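Local structure of GGDEF family protein (Vibrio cholerae, 5GZS) at residues 77-83 and 135-141; 229-233 and 271-277; 5-11 and 31-37. The protein is a diguanylate cyclase whose periplasmic portion binds arginine and so probably senses it, a signal presumably passed on to synthesis of the second messenger cyclic di-GMP. All coordinates share one frame. Residue numbers count along the deposited sequence, not the author numbering.

Contact 1: 77-83 and 135-141. With ARG (arginine), chain B.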
loop_
_atom_site.group_PDB
_atom_site.type_symbol
_atom_site.label_atom_id
_atom_site.label_comp_id
_atom_site.label_asym_id
_atom_site.label_seq_id
_atom_site.Cartn_x
_atom_site.Cartn_y
_atom_site.Cartn_z
ATOM N N GLU A 77 5.302 24.174 4.466
ATOM C CA GLU A 77 5.547 24.787 3.179
ATOM C C GLU A 77 4.738 24.031 2.121
ATOM O O GLU A 77 4.964 22.843 1.882
ATOM C CB GLU A 77 7.042 24.764 2.874
ATOM C CG GLU A 77 7.472 25.376 1.566
ATOM C CD GLU A 77 8.948 25.094 1.300
ATOM O OE1 GLU A 77 9.353 23.917 1.495
ATOM O OE2 GLU A 77 9.696 26.029 0.902
ATOM N N TYR A 78 3.777 24.705 1.504
ATOM C CA TYR A 78 2.979 24.058 0.464
ATOM C C TYR A 78 3.891 23.706 -0.721
ATOM O O TYR A 78 4.659 24.549 -1.208
ATOM C CB TYR A 78 1.821 24.950 0.028
ATOM C CG TYR A 78 0.637 24.946 0.968
ATOM C CD1 TYR A 78 0.629 25.724 2.118
ATOM C CD2 TYR A 78 -0.491 24.179 0.693
ATOM C CE1 TYR A 78 -0.461 25.721 2.963
ATOM C CE2 TYR A 78 -1.570 24.171 1.524
ATOM C CZ TYR A 78 -1.559 24.932 2.657
ATOM O OH TYR A 78 -2.664 24.923 3.492
ATOM N N THR A 79 3.808 22.453 -1.160
ATOM C CA THR A 79 4.731 21.917 -2.140
ATOM C C THR A 79 3.977 21.189 -3.243
ATOM O O THR A 79 3.123 20.341 -2.971
ATOM C CB THR A 79 5.753 20.967 -1.484
ATOM O OG1 THR A 79 6.585 21.718 -0.583
ATOM C CG2 THR A 79 6.644 20.290 -2.547
ATOM N N TYR A 80 4.288 21.536 -4.492
ATOM C CA TYR A 80 3.465 21.100 -5.618
ATOM C C TYR A 80 4.277 20.424 -6.718
ATOM O O TYR A 80 5.462 20.759 -6.959
ATOM C CB TYR A 80 2.680 22.292 -6.227
ATOM C CG TYR A 80 1.832 23.090 -5.240
ATOM C CD1 TYR A 80 2.394 24.142 -4.504
ATOM C CD2 TYR A 80 0.479 22.820 -5.075
ATOM C CE1 TYR A 80 1.652 24.875 -3.620
ATOM C CE2 TYR A 80 -0.294 23.558 -4.190
ATOM C CZ TYR A 80 0.312 24.584 -3.454
ATOM O OH TYR A 80 -0.411 25.321 -2.559
ATOM N N LEU A 81 3.626 19.456 -7.369
ATOM C CA LEU A 81 4.050 18.987 -8.684
ATOM C C LEU A 81 3.386 19.886 -9.722
ATOM O O LEU A 81 2.152 19.889 -9.848
ATOM C CB LEU A 81 3.659 17.520 -8.924
ATOM C CG LEU A 81 3.925 16.994 -10.347
ATOM C CD1 LEU A 81 5.429 17.007 -10.710
ATOM C CD2 LEU A 81 3.340 15.619 -10.493
ATOM N N TYR A 82 4.183 20.666 -10.442
ATOM C CA TYR A 82 3.637 21.442 -11.549
ATOM C C TYR A 82 3.727 20.653 -12.862
ATOM O O TYR A 82 4.777 20.107 -13.216
ATOM C CB TYR A 82 4.366 22.777 -11.692
ATOM C CG TYR A 82 4.294 23.644 -10.472
ATOM C CD1 TYR A 82 3.247 24.547 -10.299
ATOM C CD2 TYR A 82 5.269 23.560 -9.493
ATOM C CE1 TYR A 82 3.178 25.345 -9.180
ATOM C CE2 TYR A 82 5.217 24.344 -8.375
ATOM C CZ TYR A 82 4.167 25.230 -8.211
ATOM O OH TYR A 82 4.139 26.016 -7.090
ATOM N N SER A 83 2.635 20.604 -13.600
ATOM C CA SER A 83 2.644 19.792 -14.805
ATOM C C SER A 83 1.503 20.160 -15.728
ATOM O O SER A 83 0.411 20.545 -15.300
ATOM C CB SER A 83 2.581 18.291 -14.463
ATOM O OG SER A 83 1.355 17.917 -13.830
ATOM N N ASP A 135 9.006 16.544 -17.573
ATOM C CA ASP A 135 7.631 16.132 -17.510
ATOM C C ASP A 135 6.874 16.916 -16.493
ATOM O O ASP A 135 5.682 17.105 -16.594
ATOM C CB ASP A 135 7.571 14.676 -17.129
ATOM C CG ASP A 135 7.921 13.783 -18.243
ATOM O OD1 ASP A 135 7.396 13.982 -19.323
ATOM O OD2 ASP A 135 8.720 12.881 -18.030
ATOM N N GLY A 136 7.606 17.355 -15.491
ATOM C CA GLY A 136 7.034 18.057 -14.359
ATOM C C GLY A 136 8.062 18.601 -13.384
ATOM O O GLY A 136 9.149 18.053 -13.207
ATOM N N VAL A 137 7.698 19.690 -12.728
ATOM C CA VAL A 137 8.592 20.338 -11.791
ATOM C C VAL A 137 8.035 20.252 -10.372
ATOM O O VAL A 137 6.832 20.450 -10.146
ATOM C CB VAL A 137 8.809 21.809 -12.187
ATOM C CG1 VAL A 137 8.934 22.719 -10.952
ATOM C CG2 VAL A 137 9.992 21.934 -13.149
ATOM N N VAL A 138 8.904 19.932 -9.420
ATOM C CA VAL A 138 8.504 19.954 -8.028
ATOM C C VAL A 138 9.026 21.230 -7.370
ATOM O O VAL A 138 10.233 21.433 -7.287
ATOM C CB VAL A 138 9.004 18.700 -7.269
ATOM C CG1 VAL A 138 8.895 18.898 -5.771
ATOM C CG2 VAL A 138 8.202 17.475 -7.698
ATOM N N ASP A 139 8.124 22.095 -6.916
ATOM C CA ASP A 139 8.552 23.331 -6.263
ATOM C C ASP A 139 7.514 23.905 -5.297
ATOM O O ASP A 139 6.361 23.449 -5.235
ATOM C CB ASP A 139 8.911 24.375 -7.315
ATOM C CG ASP A 139 9.984 25.354 -6.836
ATOM O OD1 ASP A 139 10.379 25.310 -5.643
ATOM O OD2 ASP A 139 10.423 26.182 -7.663
ATOM N N ALA A 140 7.931 24.916 -4.544
ATOM C CA ALA A 140 7.115 25.476 -3.460
ATOM C C ALA A 140 6.019 26.415 -3.944
ATOM O O ALA A 140 5.905 26.704 -5.130
ATOM C CB ALA A 140 7.992 26.199 -2.484
ATOM N N ILE A 141 5.234 26.903 -2.986
ATOM C CA ILE A 141 4.125 27.828 -3.228
ATOM C C ILE A 141 4.579 29.092 -3.958
ATOM O O ILE A 141 3.794 29.704 -4.675
ATOM C CB ILE A 141 3.412 28.205 -1.885
ATOM C CG1 ILE A 141 2.119 28.990 -2.131
ATOM C CG2 ILE A 141 4.338 28.974 -0.972
ATOM C CD1 ILE A 141 1.299 29.201 -0.883
HETATM N N ARG B . 12.018 24.204 2.110
HETATM C CA ARG B . 12.796 23.527 1.084
HETATM C C ARG B . 14.287 23.775 1.283
HETATM O O ARG B . 15.131 22.996 0.845
HETATM C CB ARG B . 12.364 23.987 -0.297
HETATM C CG ARG B . 12.623 25.456 -0.571
HETATM C CD ARG B . 11.854 25.851 -1.813
HETATM N NE ARG B . 12.119 27.216 -2.211
HETATM C CZ ARG B . 11.627 28.279 -1.589
HETATM N NH1 ARG B . 10.850 28.133 -0.521
HETATM N NH2 ARG B . 11.932 29.487 -2.031
HETATM O OXT ARG B . 14.681 24.765 1.888
#

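Contact 2: 229-233 and 271-277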
loop_
_atom_site.group_PDB
_atom_site.type_symbol
_atom_site.label_atom_id
_atom_site.label_comp_id
_atom_site.label_asym_id
_atom_site.label_seq_id
_atom_site.Cartn_x
_atom_site.Cartn_y
_atom_site.Cartn_z
ATOM N N LYS A 229 -28.038 11.663 -9.471
ATOM C CA LYS A 229 -28.676 10.609 -8.674
ATOM C C LYS A 229 -27.663 9.876 -7.826
ATOM O O LYS A 229 -26.528 9.650 -8.259
ATOM C CB LYS A 229 -29.454 9.609 -9.529
ATOM C CG LYS A 229 -30.721 10.186 -10.038
ATOM C CD LYS A 229 -31.784 9.126 -10.262
ATOM C CE LYS A 229 -33.036 9.792 -10.845
ATOM N NZ LYS A 229 -34.152 8.863 -11.055
ATOM N N LEU A 230 -28.069 9.504 -6.616
ATOM C CA LEU A 230 -27.191 8.713 -5.761
ATOM C C LEU A 230 -27.716 7.303 -5.619
ATOM O O LEU A 230 -28.893 7.098 -5.321
ATOM C CB LEU A 230 -27.027 9.355 -4.391
ATOM C CG LEU A 230 -26.263 10.677 -4.386
ATOM C CD1 LEU A 230 -26.220 11.252 -2.978
ATOM C CD2 LEU A 230 -24.865 10.528 -4.963
ATOM N N GLU A 231 -26.837 6.337 -5.853
ATOM C CA GLU A 231 -27.199 4.936 -5.763
ATOM C C GLU A 231 -27.707 4.616 -4.354
ATOM O O GLU A 231 -27.056 4.946 -3.360
ATOM C CB GLU A 231 -26.002 4.046 -6.146
ATOM C CG GLU A 231 -26.386 2.640 -6.674
ATOM C CD GLU A 231 -26.321 2.512 -8.205
ATOM O OE1 GLU A 231 -25.340 2.999 -8.827
ATOM O OE2 GLU A 231 -27.254 1.908 -8.785
ATOM N N ASN A 232 -28.881 3.995 -4.269
ATOM C CA ASN A 232 -29.432 3.606 -2.974
ATOM C C ASN A 232 -29.907 2.156 -2.967
ATOM O O ASN A 232 -30.822 1.777 -2.241
ATOM C CB ASN A 232 -30.521 4.583 -2.503
ATOM C CG ASN A 232 -30.090 5.379 -1.271
ATOM O OD1 ASN A 232 -29.410 4.849 -0.394
ATOM N ND2 ASN A 232 -30.473 6.652 -1.208
ATOM N N ASN A 233 -29.260 1.350 -3.798
ATOM C CA ASN A 233 -29.399 -0.104 -3.771
ATOM C C ASN A 233 -28.105 -0.685 -3.176
ATOM O O ASN A 233 -27.036 -0.517 -3.763
ATOM C CB ASN A 233 -29.667 -0.610 -5.206
ATOM C CG ASN A 233 -29.353 -2.099 -5.404
ATOM O OD1 ASN A 233 -29.364 -2.900 -4.463
ATOM N ND2 ASN A 233 -29.078 -2.471 -6.648
ATOM N N GLN A 271 -37.791 3.694 -6.668
ATOM C CA GLN A 271 -36.903 2.835 -7.425
ATOM C C GLN A 271 -36.620 1.511 -6.681
ATOM O O GLN A 271 -37.508 0.998 -6.032
ATOM C CB GLN A 271 -35.634 3.640 -7.720
ATOM C CG GLN A 271 -35.922 4.833 -8.592
ATOM C CD GLN A 271 -34.773 5.236 -9.478
ATOM O OE1 GLN A 271 -34.105 6.211 -9.204
ATOM N NE2 GLN A 271 -34.564 4.504 -10.556
ATOM N N GLU A 272 -35.407 0.960 -6.715
ATOM C CA GLU A 272 -34.350 1.094 -7.728
ATOM C C GLU A 272 -33.819 -0.316 -7.928
ATOM O O GLU A 272 -33.512 -0.727 -9.043
ATOM C CB GLU A 272 -33.258 2.112 -7.346
ATOM C CG GLU A 272 -32.425 1.825 -6.116
ATOM C CD GLU A 272 -31.449 2.933 -5.736
ATOM O OE1 GLU A 272 -30.355 2.997 -6.321
ATOM O OE2 GLU A 272 -31.758 3.723 -4.836
ATOM N N THR A 273 -33.785 -1.066 -6.833
ATOM C CA THR A 273 -33.438 -2.470 -6.798
ATOM C C THR A 273 -33.847 -3.217 -8.069
ATOM O O THR A 273 -33.247 -4.226 -8.445
ATOM C CB THR A 273 -34.010 -3.096 -5.511
ATOM O OG1 THR A 273 -33.144 -2.751 -4.428
ATOM C CG2 THR A 273 -34.104 -4.591 -5.585
ATOM N N TRP A 274 -34.860 -2.697 -8.736
ATOM C CA TRP A 274 -35.239 -3.211 -10.032
ATOM C C TRP A 274 -35.429 -2.082 -11.024
ATOM O O TRP A 274 -35.687 -2.296 -12.188
ATOM C CB TRP A 274 -36.438 -4.188 -9.942
ATOM C CG TRP A 274 -37.761 -3.662 -9.512
ATOM C CD1 TRP A 274 -38.636 -2.969 -10.259
ATOM C CD2 TRP A 274 -38.389 -3.865 -8.250
ATOM N NE1 TRP A 274 -39.761 -2.691 -9.545
ATOM C CE2 TRP A 274 -39.635 -3.239 -8.303
ATOM C CE3 TRP A 274 -38.009 -4.506 -7.073
ATOM C CZ2 TRP A 274 -40.499 -3.228 -7.231
ATOM C CZ3 TRP A 274 -38.853 -4.497 -6.023
ATOM C CH2 TRP A 274 -40.094 -3.867 -6.100
ATOM N N GLU A 275 -35.232 -0.866 -10.544
ATOM C CA GLU A 275 -35.359 0.308 -11.369
ATOM C C GLU A 275 -34.043 1.087 -11.460
ATOM O O GLU A 275 -33.900 2.177 -10.941
ATOM C CB GLU A 275 -36.489 1.157 -10.831
ATOM C CG GLU A 275 -37.765 0.376 -10.682
ATOM C CD GLU A 275 -38.992 1.252 -10.643
ATOM O OE1 GLU A 275 -39.081 2.124 -9.763
ATOM O OE2 GLU A 275 -39.882 1.050 -11.487
ATOM N N SER A 276 -33.097 0.531 -12.182
ATOM C CA SER A 276 -31.719 1.023 -12.157
ATOM C C SER A 276 -31.545 2.479 -12.568
ATOM O O SER A 276 -32.212 3.009 -13.465
ATOM C CB SER A 276 -30.825 0.150 -13.009
ATOM O OG SER A 276 -29.507 0.277 -12.527
HETATM N N MSE A 277 -30.667 3.136 -11.825
HETATM C CA MSE A 277 -30.382 4.547 -12.039
HETATM C C MSE A 277 -29.426 4.687 -13.191
HETATM O O MSE A 277 -29.352 5.741 -13.840
HETATM C CB MSE A 277 -29.806 5.184 -10.784
HETATM C CG MSE A 277 -30.814 5.333 -9.669
HETATM SE SE MSE A 277 -30.009 5.653 -7.917
HETATM C CE MSE A 277 -31.664 6.223 -7.016
HETATM O O HOH W 1 -30.368 1.282 -8.778
#

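Contact 3: 5-11 and 31-37. With ARG (arginine), chain B.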
loop_
_atom_site.group_PDB
_atom_site.type_symbol
_atom_site.label_atom_id
_atom_site.label_comp_id
_atom_site.label_asym_id
_atom_site.label_seq_id
_atom_site.Cartn_x
_atom_site.Cartn_y
_atom_site.Cartn_z
ATOM N N THR A 5 17.998 48.507 9.090
ATOM C CA THR A 5 17.023 47.826 8.247
ATOM C C THR A 5 17.388 46.358 8.058
ATOM O O THR A 5 18.524 46.030 7.714
ATOM C CB THR A 5 16.904 48.499 6.867
ATOM O OG1 THR A 5 16.553 49.878 7.032
ATOM C CG2 THR A 5 15.840 47.808 6.028
ATOM N N TYR A 6 16.418 45.478 8.283
ATOM C CA TYR A 6 16.636 44.040 8.138
ATOM C C TYR A 6 16.224 43.570 6.757
ATOM O O TYR A 6 15.073 43.745 6.354
ATOM C CB TYR A 6 15.869 43.255 9.201
ATOM C CG TYR A 6 16.261 43.614 10.607
ATOM C CD1 TYR A 6 17.295 42.952 11.242
ATOM C CD2 TYR A 6 15.604 44.631 11.298
ATOM C CE1 TYR A 6 17.666 43.283 12.539
ATOM C CE2 TYR A 6 15.970 44.972 12.594
ATOM C CZ TYR A 6 16.997 44.291 13.209
ATOM O OH TYR A 6 17.368 44.615 14.494
ATOM N N LYS A 7 17.170 42.972 6.035
ATOM C CA LYS A 7 16.917 42.497 4.688
ATOM C C LYS A 7 16.427 41.062 4.722
ATOM O O LYS A 7 17.159 40.155 5.125
ATOM C CB LYS A 7 18.180 42.595 3.851
ATOM C CG LYS A 7 18.837 43.947 3.880
ATOM C CD LYS A 7 18.188 44.947 2.947
ATOM C CE LYS A 7 19.049 46.216 2.907
ATOM N NZ LYS A 7 18.632 47.204 1.876
ATOM N N VAL A 8 15.182 40.841 4.322
ATOM C CA VAL A 8 14.687 39.471 4.275
ATOM C C VAL A 8 14.419 39.051 2.827
ATOM O O VAL A 8 13.847 39.801 2.023
ATOM C CB VAL A 8 13.441 39.290 5.166
ATOM C CG1 VAL A 8 13.170 40.570 5.966
ATOM C CG2 VAL A 8 12.231 38.845 4.363
ATOM N N ALA A 9 14.894 37.849 2.509
ATOM C CA ALA A 9 14.942 37.340 1.145
ATOM C C ALA A 9 13.604 36.817 0.670
ATOM O O ALA A 9 12.853 36.230 1.456
ATOM C CB ALA A 9 15.993 36.232 1.040
ATOM N N THR A 10 13.326 36.997 -0.611
ATOM C CA THR A 10 12.172 36.381 -1.242
ATOM C C THR A 10 12.402 35.856 -2.655
ATOM O O THR A 10 13.103 36.447 -3.436
ATOM C CB THR A 10 10.961 37.310 -1.278
ATOM O OG1 THR A 10 11.196 38.384 -2.170
ATOM C CG2 THR A 10 10.704 37.861 0.055
ATOM N N GLU A 11 11.755 34.735 -2.963
ATOM C CA GLU A 11 11.816 34.142 -4.295
ATOM C C GLU A 11 10.419 34.013 -4.902
ATOM O O GLU A 11 9.566 33.298 -4.374
ATOM C CB GLU A 11 12.497 32.774 -4.242
ATOM C CG GLU A 11 13.073 32.317 -5.572
ATOM C CD GLU A 11 12.809 30.849 -5.848
ATOM O OE1 GLU A 11 12.766 30.465 -7.036
ATOM O OE2 GLU A 11 12.641 30.081 -4.877
ATOM N N GLU A 31 11.819 47.537 10.938
ATOM C CA GLU A 31 11.913 47.963 9.556
ATOM C C GLU A 31 12.336 46.796 8.728
ATOM O O GLU A 31 13.494 46.399 8.759
ATOM C CB GLU A 31 12.899 49.120 9.395
ATOM C CG GLU A 31 12.397 50.396 10.006
ATOM C CD GLU A 31 11.027 50.796 9.465
ATOM O OE1 GLU A 31 10.702 50.450 8.308
ATOM O OE2 GLU A 31 10.267 51.457 10.206
ATOM N N ILE A 32 11.392 46.230 7.995
ATOM C CA ILE A 32 11.701 45.120 7.125
ATOM C C ILE A 32 11.914 45.668 5.736
ATOM O O ILE A 32 11.328 46.681 5.362
ATOM C CB ILE A 32 10.571 44.044 7.137
ATOM C CG1 ILE A 32 10.599 43.264 8.457
ATOM C CG2 ILE A 32 10.682 43.087 5.971
ATOM C CD1 ILE A 32 12.002 43.058 9.039
ATOM N N GLU A 33 12.801 45.018 4.994
ATOM C CA GLU A 33 12.997 45.288 3.584
ATOM C C GLU A 33 13.080 43.992 2.786
ATOM O O GLU A 33 14.058 43.257 2.908
ATOM C CB GLU A 33 14.273 46.089 3.378
ATOM C CG GLU A 33 14.624 46.281 1.925
ATOM C CD GLU A 33 15.695 47.321 1.732
ATOM O OE1 GLU A 33 16.175 47.879 2.749
ATOM O OE2 GLU A 33 16.053 47.591 0.562
ATOM N N TYR A 34 12.085 43.716 1.956
ATOM C CA TYR A 34 12.144 42.493 1.165
ATOM C C TYR A 34 13.121 42.648 -0.001
ATOM O O TYR A 34 13.227 43.717 -0.620
ATOM C CB TYR A 34 10.751 42.089 0.671
ATOM C CG TYR A 34 9.820 41.784 1.812
ATOM C CD1 TYR A 34 9.936 40.617 2.531
ATOM C CD2 TYR A 34 8.851 42.696 2.200
ATOM C CE1 TYR A 34 9.107 40.350 3.590
ATOM C CE2 TYR A 34 8.024 42.447 3.255
ATOM C CZ TYR A 34 8.145 41.269 3.954
ATOM O OH TYR A 34 7.293 41.016 5.022
ATOM N N VAL A 35 13.845 41.569 -0.282
ATOM C CA VAL A 35 14.772 41.526 -1.410
ATOM C C VAL A 35 14.469 40.342 -2.333
ATOM O O VAL A 35 14.627 39.188 -1.927
ATOM C CB VAL A 35 16.223 41.462 -0.892
ATOM C CG1 VAL A 35 17.215 41.337 -2.024
ATOM C CG2 VAL A 35 16.518 42.708 -0.080
ATOM N N ASN A 36 14.000 40.612 -3.555
ATOM C CA ASN A 36 13.738 39.526 -4.516
ATOM C C ASN A 36 15.037 38.863 -4.950
ATOM O O ASN A 36 15.987 39.539 -5.352
ATOM C CB ASN A 36 12.986 40.040 -5.751
ATOM C CG ASN A 36 12.421 38.891 -6.640
ATOM O OD1 ASN A 36 13.005 37.810 -6.740
ATOM N ND2 ASN A 36 11.280 39.145 -7.287
ATOM N N TYR A 37 15.088 37.541 -4.840
ATOM C CA TYR A 37 16.188 36.765 -5.406
ATOM C C TYR A 37 15.637 35.901 -6.518
ATOM O O TYR A 37 14.608 35.245 -6.357
ATOM C CB TYR A 37 16.863 35.907 -4.345
ATOM C CG TYR A 37 17.742 36.698 -3.416
ATOM C CD1 TYR A 37 19.072 36.935 -3.733
ATOM C CD2 TYR A 37 17.242 37.227 -2.224
ATOM C CE1 TYR A 37 19.892 37.671 -2.883
ATOM C CE2 TYR A 37 18.051 37.959 -1.373
ATOM C CZ TYR A 37 19.378 38.176 -1.714
ATOM O OH TYR A 37 20.203 38.890 -0.893
HETATM N N ARG B . 12.018 24.204 2.110
HETATM C CA ARG B . 12.796 23.527 1.084
HETATM C C ARG B . 14.287 23.775 1.283
HETATM O O ARG B . 15.131 22.996 0.845
HETATM C CB ARG B . 12.364 23.987 -0.297
HETATM C CG ARG B . 12.623 25.456 -0.571
HETATM C CD ARG B . 11.854 25.851 -1.813
HETATM N NE ARG B . 12.119 27.216 -2.211
HETATM C CZ ARG B . 11.627 28.279 -1.589
HETATM N NH1 ARG B . 10.850 28.133 -0.521
HETATM N NH2 ARG B . 11.932 29.487 -2.031
HETATM O OXT ARG B . 14.681 24.765 1.888
#

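Contact 1: 77-83 and 135-141
Antiparallel strands satisfy each other's backbone in pairs, and strands 79-83 and 137-140 do so twice. Tyr80 N gives to Asp139 O (2.9 Å) and Asp139 N to Tyr80 O (3.0 Å); two residues on, Tyr82 N gives to Val137 O (2.7 Å) and Val137 N to Tyr82 O (3.0 Å). Between these hydrogen-bonded pairs lies the non-hydrogen-bonded pair Leu81 and Val138, whose side chains touch at CD1 and CG2 (4.1 Å). The backbone groups of these two that point away from the partner strand are taken up elsewhere: Leu81 bonds to Gln155 of strand 153-156, Val138 to Gly96. Past Tyr80 and Asp139 the ladder continues through the non-hydrogen-bonded pair Thr79 and Ala140 and ends in a weak hydrogen bond, Ile141 N to Tyr78 O at 3.0 Å.

Side chains deal with what remains. The hydroxyl OH of Tyr82 reaches along the partner strand to Ala140 O at 2.7 Å, and Asp139 OD1 accepts Ala140 N at 2.7 Å, its OD2 being bonded to Tyr119. Tyr80 and Tyr78 send their hydroxyls to Gln203 and Gln200 of helix 189-218. Glu77 serves the ligand: OE1 accepts the arginine amino N and OE2 its guanidinium NH1, each at 2.8 Å. The buried Glu77 carboxylate thus meets both the amino group and the guanidinium, a chemistry suited to an amino acid with a basic side chain.

Contact 2: 229-233 and 271-277
Three residues, Met277, Glu272 and Lys229, bury the most surface where the end of strand 226-230 meets the loop leading to helix 277-282. Met277, present as selenomethionine, points toward the strand end and loses 82 Å² to it. Its SE lies 3.2 Å from Leu230 O and 3.6 Å from Glu231 CA, and its CG touches Lys229 CD at 4.0 Å; Leu289 of the adjoining strand 288-292 packs on it too.

Glu272, which follows a cis peptide bond and opens a type I turn ending at Glu275, contributes 69 Å². Its OE1 accepts a hydrogen bond from Asn232 N at 2.7 Å, so the side chain satisfies a backbone amide just past the strand. Here two acids come close, with Glu231 OE2 4.1 Å from Glu272 OE1. A water mediates between them, donating to Glu231 OE2 at 3.2 Å and to Glu272 OE1 at 3.0 Å.

Lys229 lays its aliphatic chain against Met277 and ends in a hydrogen bond from NZ to Gln271 OE1 at 3.2 Å; a long, weak ion pair joins the same amine to Asp280. The contact is structural packing within the second solute-binding-like region, far from the bound arginine. The loop is thus held to the strand end by side chains, with Glu272 accepting a main-chain NH and a water that donates to both carboxylates, probably offsetting the closeness of Glu231 and Glu272.

Contact 3: 5-11 and 31-37
The beta-alpha-beta unit is the building block of alpha/beta folds, and strand 6-10, helix 15-28 and strand 32-36 form one at the start of this chain. Its two parallel strands lie side by side in exact register, Tyr6 opposite Ile32 through to Thr10 opposite Asn36. Every second residue of strand 6-10 bonds to the two residues flanking its opposite number: Tyr6 N to Glu31 O (3.1 Å), Glu33 N to Tyr6 O (2.9 Å), Val8 N to Glu33 O (3.0 Å), Val35 N to Val8 O (2.9 Å), Thr10 N to Val35 O (2.9 Å) and Tyr37 N to Thr10 O (2.7 Å). Lys7 and Ala9 bond instead to Phe54.

The two faces differ. One carries Val8, Ile32, Tyr34 and Thr10, with Val8 CG1 against Ile32 CG2 (3.5 Å) and Val8 CG2 near Tyr34 CD1 (3.4 Å); helix 15-28 covers it, and Tyr34 OH bonds to Asp22 of that helix. On the other, a salt bridge joins Lys7 NZ to Glu33 OE1 at 2.7 Å, while Ala9 CB packs on Tyr37 CE2 (3.6 Å) beside helix 40-49.

At the C-terminal end of strand 6-10, Glu11 OE2 accepts the ligand's NH2 at 3.0 Å. A binding residue placed there, with the crossover helix packed behind, is characteristic of the alpha/beta lobes of periplasmic solute-binding proteins.

In the fold
From the N terminus, contact 3 comes first and closes a short loop of 19 residues, most of them in helix 15-28. Contact 1 follows across 51 residues, pairing edge strand 137-140 with central strand 79-83 of a three-stranded sheet. Contact 2 closes a third loop, of 37 residues, beyond the long helix 189-218, joining the end of strand 226-230 to the loop before helix 277-282. The three are in series, neither nesting nor crossing. Contacts 1 and 3 do not touch, their nearest atoms being about 5 Å apart, yet Glu77 and Glu11 hold the same arginine. Contact 2 belongs to the second solute-binding-like region, its centre about 42 Å from that of contact 1.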